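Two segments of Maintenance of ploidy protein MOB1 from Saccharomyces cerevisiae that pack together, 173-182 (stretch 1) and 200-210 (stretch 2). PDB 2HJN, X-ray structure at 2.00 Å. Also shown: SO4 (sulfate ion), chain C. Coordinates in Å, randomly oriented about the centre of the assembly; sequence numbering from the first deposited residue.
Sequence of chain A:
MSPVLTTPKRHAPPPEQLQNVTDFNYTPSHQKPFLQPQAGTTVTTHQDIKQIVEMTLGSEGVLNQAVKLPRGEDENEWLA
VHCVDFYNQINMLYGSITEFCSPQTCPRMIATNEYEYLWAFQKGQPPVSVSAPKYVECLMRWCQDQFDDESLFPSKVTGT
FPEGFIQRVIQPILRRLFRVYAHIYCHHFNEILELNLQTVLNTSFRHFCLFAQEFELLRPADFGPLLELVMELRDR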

# COMPACT_ATOMS: atom_id res chain seq x y z
N ILE A 173 -8.37 18.86 10.89
CA ILE A 173 -7.70 17.64 10.46
C ILE A 173 -8.34 17.03 9.20
O ILE A 173 -7.62 16.69 8.26
CB ILE A 173 -7.63 16.55 11.60
CG1 ILE A 173 -6.69 16.98 12.75
CG2 ILE A 173 -7.05 15.23 11.03
CD1 ILE A 173 -6.91 16.08 14.06
N LEU A 174 -9.66 16.87 9.18
CA LEU A 174 -10.39 16.39 7.98
C LEU A 174 -10.21 17.30 6.77
O LEU A 174 -9.93 16.79 5.66
CB LEU A 174 -11.90 16.15 8.29
CG LEU A 174 -12.33 14.82 8.92
CD1 LEU A 174 -11.26 14.02 9.63
CD2 LEU A 174 -13.60 14.87 9.75
N ARG A 175 -10.29 18.63 6.96
CA ARG A 175 -10.07 19.58 5.85
C ARG A 175 -8.67 19.40 5.21
O ARG A 175 -8.50 19.38 3.97
CB ARG A 175 -10.23 21.04 6.34
CG ARG A 175 -11.62 21.57 6.43
CD ARG A 175 -11.60 23.15 6.61
NE ARG A 175 -10.65 23.70 7.60
CZ ARG A 175 -10.94 24.00 8.87
NH1 ARG A 175 -12.16 23.77 9.37
NH2 ARG A 175 -10.02 24.52 9.65
N ARG A 176 -7.65 19.27 6.05
CA ARG A 176 -6.28 19.01 5.55
C ARG A 176 -6.06 17.62 4.89
O ARG A 176 -5.45 17.52 3.80
CB ARG A 176 -5.30 19.29 6.67
CG ARG A 176 -5.42 20.77 7.13
CD ARG A 176 -4.49 21.11 8.29
NE ARG A 176 -4.84 22.38 8.92
CZ ARG A 176 -4.05 23.03 9.77
NH1 ARG A 176 -2.84 22.56 10.09
NH2 ARG A 176 -4.48 24.17 10.32
N LEU A 177 -6.56 16.54 5.51
CA LEU A 177 -6.40 15.22 4.91
C LEU A 177 -7.05 15.14 3.52
O LEU A 177 -6.51 14.49 2.62
CB LEU A 177 -6.98 14.15 5.85
CG LEU A 177 -6.20 13.90 7.17
CD1 LEU A 177 -6.89 12.82 8.05
CD2 LEU A 177 -4.72 13.56 6.95
N PHE A 178 -8.18 15.84 3.33
CA PHE A 178 -8.82 15.92 1.98
C PHE A 178 -7.87 16.40 0.90
O PHE A 178 -7.88 15.82 -0.15
CB PHE A 178 -10.12 16.76 1.96
CG PHE A 178 -10.88 16.68 0.62
CD1 PHE A 178 -12.00 15.84 0.48
CD2 PHE A 178 -10.49 17.47 -0.47
CE1 PHE A 178 -12.68 15.75 -0.73
CE2 PHE A 178 -11.15 17.36 -1.73
CZ PHE A 178 -12.24 16.51 -1.85
N ARG A 179 -7.09 17.46 1.16
CA ARG A 179 -6.09 17.98 0.20
C ARG A 179 -5.09 16.89 -0.28
O ARG A 179 -4.57 16.99 -1.39
CB ARG A 179 -5.28 19.15 0.84
CG ARG A 179 -6.20 20.38 1.17
CD ARG A 179 -5.61 21.53 1.97
NE ARG A 179 -6.74 22.38 2.34
CZ ARG A 179 -6.83 23.13 3.42
NH1 ARG A 179 -5.84 23.18 4.28
NH2 ARG A 179 -7.94 23.86 3.63
N VAL A 180 -4.80 15.90 0.58
CA VAL A 180 -3.90 14.76 0.20
C VAL A 180 -4.62 13.87 -0.81
O VAL A 180 -4.03 13.48 -1.83
CB VAL A 180 -3.44 13.93 1.43
CG1 VAL A 180 -2.47 12.82 0.97
CG2 VAL A 180 -2.76 14.87 2.50
N TYR A 181 -5.89 13.56 -0.55
CA TYR A 181 -6.68 12.81 -1.57
C TYR A 181 -6.71 13.58 -2.89
O TYR A 181 -6.58 12.96 -3.97
CB TYR A 181 -8.15 12.61 -1.13
CG TYR A 181 -8.41 11.43 -0.21
CD1 TYR A 181 -8.22 10.12 -0.64
CD2 TYR A 181 -8.89 11.65 1.09
CE1 TYR A 181 -8.49 9.05 0.23
CE2 TYR A 181 -9.15 10.62 1.93
CZ TYR A 181 -8.96 9.32 1.50
OH TYR A 181 -9.28 8.35 2.38
N ALA A 182 -6.86 14.90 -2.80
CA ALA A 182 -6.95 15.71 -4.04
C ALA A 182 -5.66 15.61 -4.88
O ALA A 182 -5.71 15.48 -6.12
CB ALA A 182 -7.30 17.20 -3.74
N VAL A 200 -9.48 0.21 -3.70
CA VAL A 200 -9.10 0.60 -2.35
C VAL A 200 -9.11 2.14 -2.22
O VAL A 200 -9.58 2.68 -1.20
CB VAL A 200 -7.73 0.00 -1.93
CG1 VAL A 200 -7.30 0.55 -0.56
CG2 VAL A 200 -7.80 -1.48 -1.85
N LEU A 201 -8.60 2.85 -3.23
CA LEU A 201 -8.56 4.33 -3.16
C LEU A 201 -9.99 4.88 -3.15
O LEU A 201 -10.33 5.70 -2.30
CB LEU A 201 -7.79 4.93 -4.38
CG LEU A 201 -7.78 6.46 -4.53
CD1 LEU A 201 -7.34 7.20 -3.26
CD2 LEU A 201 -6.88 6.87 -5.77
N ASN A 202 -10.81 4.42 -4.10
CA ASN A 202 -12.19 4.90 -4.25
C ASN A 202 -13.07 4.54 -3.05
O ASN A 202 -13.93 5.33 -2.66
CB ASN A 202 -12.85 4.41 -5.57
CG ASN A 202 -12.22 4.99 -6.83
OD1 ASN A 202 -11.48 5.98 -6.81
ND2 ASN A 202 -12.50 4.33 -7.96
N THR A 203 -12.83 3.36 -2.47
CA THR A 203 -13.56 2.92 -1.26
C THR A 203 -13.24 3.76 -0.04
O THR A 203 -14.16 4.18 0.65
CB THR A 203 -13.39 1.39 -0.96
OG1 THR A 203 -13.83 0.61 -2.11
CG2 THR A 203 -14.22 0.98 0.26
N SER A 204 -11.95 4.00 0.22
CA SER A 204 -11.48 4.94 1.31
C SER A 204 -12.06 6.33 1.19
O SER A 204 -12.60 6.90 2.14
CB SER A 204 -9.93 5.02 1.26
OG SER A 204 -9.34 5.91 2.24
N PHE A 205 -11.92 6.90 -0.01
CA PHE A 205 -12.42 8.25 -0.27
C PHE A 205 -13.96 8.36 -0.09
O PHE A 205 -14.45 9.37 0.45
CB PHE A 205 -11.99 8.65 -1.68
CG PHE A 205 -12.41 10.04 -2.09
CD1 PHE A 205 -11.76 11.15 -1.57
CD2 PHE A 205 -13.43 10.23 -3.03
CE1 PHE A 205 -12.13 12.45 -1.94
CE2 PHE A 205 -13.83 11.54 -3.44
CZ PHE A 205 -13.19 12.64 -2.90
N ARG A 206 -14.69 7.36 -0.60
CA ARG A 206 -16.13 7.29 -0.45
C ARG A 206 -16.51 7.28 1.04
O ARG A 206 -17.41 8.00 1.45
CB ARG A 206 -16.68 6.01 -1.14
CG ARG A 206 -18.20 5.68 -0.85
CD ARG A 206 -18.73 4.38 -1.58
NE ARG A 206 -18.38 3.11 -0.90
CZ ARG A 206 -17.70 2.10 -1.46
NH1 ARG A 206 -17.28 2.19 -2.73
NH2 ARG A 206 -17.45 0.98 -0.77
N HIS A 207 -15.86 6.43 1.83
CA HIS A 207 -16.12 6.31 3.28
C HIS A 207 -15.75 7.63 4.01
O HIS A 207 -16.48 8.08 4.93
CB HIS A 207 -15.42 5.05 3.83
CG HIS A 207 -15.69 4.77 5.29
ND1 HIS A 207 -14.71 4.34 6.16
CD2 HIS A 207 -16.82 4.88 6.03
CE1 HIS A 207 -15.22 4.19 7.37
NE2 HIS A 207 -16.50 4.51 7.32
N PHE A 208 -14.65 8.26 3.58
CA PHE A 208 -14.20 9.57 4.13
C PHE A 208 -15.31 10.63 3.92
O PHE A 208 -15.71 11.31 4.86
CB PHE A 208 -12.87 9.99 3.46
CG PHE A 208 -12.27 11.28 3.98
CD1 PHE A 208 -11.25 11.25 4.94
CD2 PHE A 208 -12.66 12.52 3.47
CE1 PHE A 208 -10.64 12.47 5.43
CE2 PHE A 208 -12.08 13.74 3.92
CZ PHE A 208 -11.04 13.71 4.90
N CYS A 209 -15.84 10.71 2.69
CA CYS A 209 -16.85 11.68 2.30
C CYS A 209 -18.22 11.41 2.92
O CYS A 209 -18.91 12.36 3.27
CB CYS A 209 -16.98 11.78 0.78
SG CYS A 209 -15.50 12.48 -0.03
N LEU A 210 -18.64 10.16 3.01
CA LEU A 210 -19.90 9.83 3.70
C LEU A 210 -19.86 10.15 5.19
O LEU A 210 -20.85 10.65 5.75
CB LEU A 210 -20.27 8.35 3.49
CG LEU A 210 -20.67 8.00 2.07
CD1 LEU A 210 -20.66 6.47 1.88
CD2 LEU A 210 -22.06 8.61 1.79
S SO4 C . -7.10 25.22 7.37
O1 SO4 C . -7.86 24.48 8.38
O2 SO4 C . -8.03 25.46 6.25
O3 SO4 C . -6.48 26.42 7.90
O4 SO4 C . -5.96 24.50 6.84

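Helices that pack at a distance need large side chains to bridge the gap, and this pair from MOB1 shows how aromatic residues do it. The two helices run nearly antiparallel, at 154°, and their axes come no closer than 11.7 Å. Two residues, Y181 on the first helix and F208 on the second, cover most of the ground between them; each points its CA-to-CB bond toward the opposing helix and sits as a knob in a hole.

Y181 lies among L201, S204, F205 and F208. Its ring is used on several sides at once. F205 turns an edge to its face, with F205 CD1 3.6 Å from Y181 CG, while the tyrosine's own edge approaches the face of F208, Y181 CE2 lying 3.7 Å from F208 CD1. The planes of these two pairs meet at 68° and 66°, so the rings interlock rather than lie flat on one another. At the ring's tip, Y181 OH and S204 OG form a very short hydrogen bond of 2.4 Å. Tyrosine thus combines an apolar ring with a polar end that finds a partner in this buried setting, and the small serine, also directed toward the first helix, leaves room for the hydroxyl to arrive.

F208 fills the reciprocal hole, among L174, L177, F178 and Y181. Its CE1 packs 4.0 Å from L177 CB, and its CZ reaches the backbone, 3.4 Å from L174 O. That carbonyl lies at the ring edge and already accepts the helical hydrogen bond from F178 N.

F178 completes the aromatic cluster: its CB sets off sideways, but the ring end comes nearer, bringing F178 CE1 within 3.6 Å of F205 CE1. In all, 438 Å² is buried, mostly apolar, with one hydrogen bond crossing it.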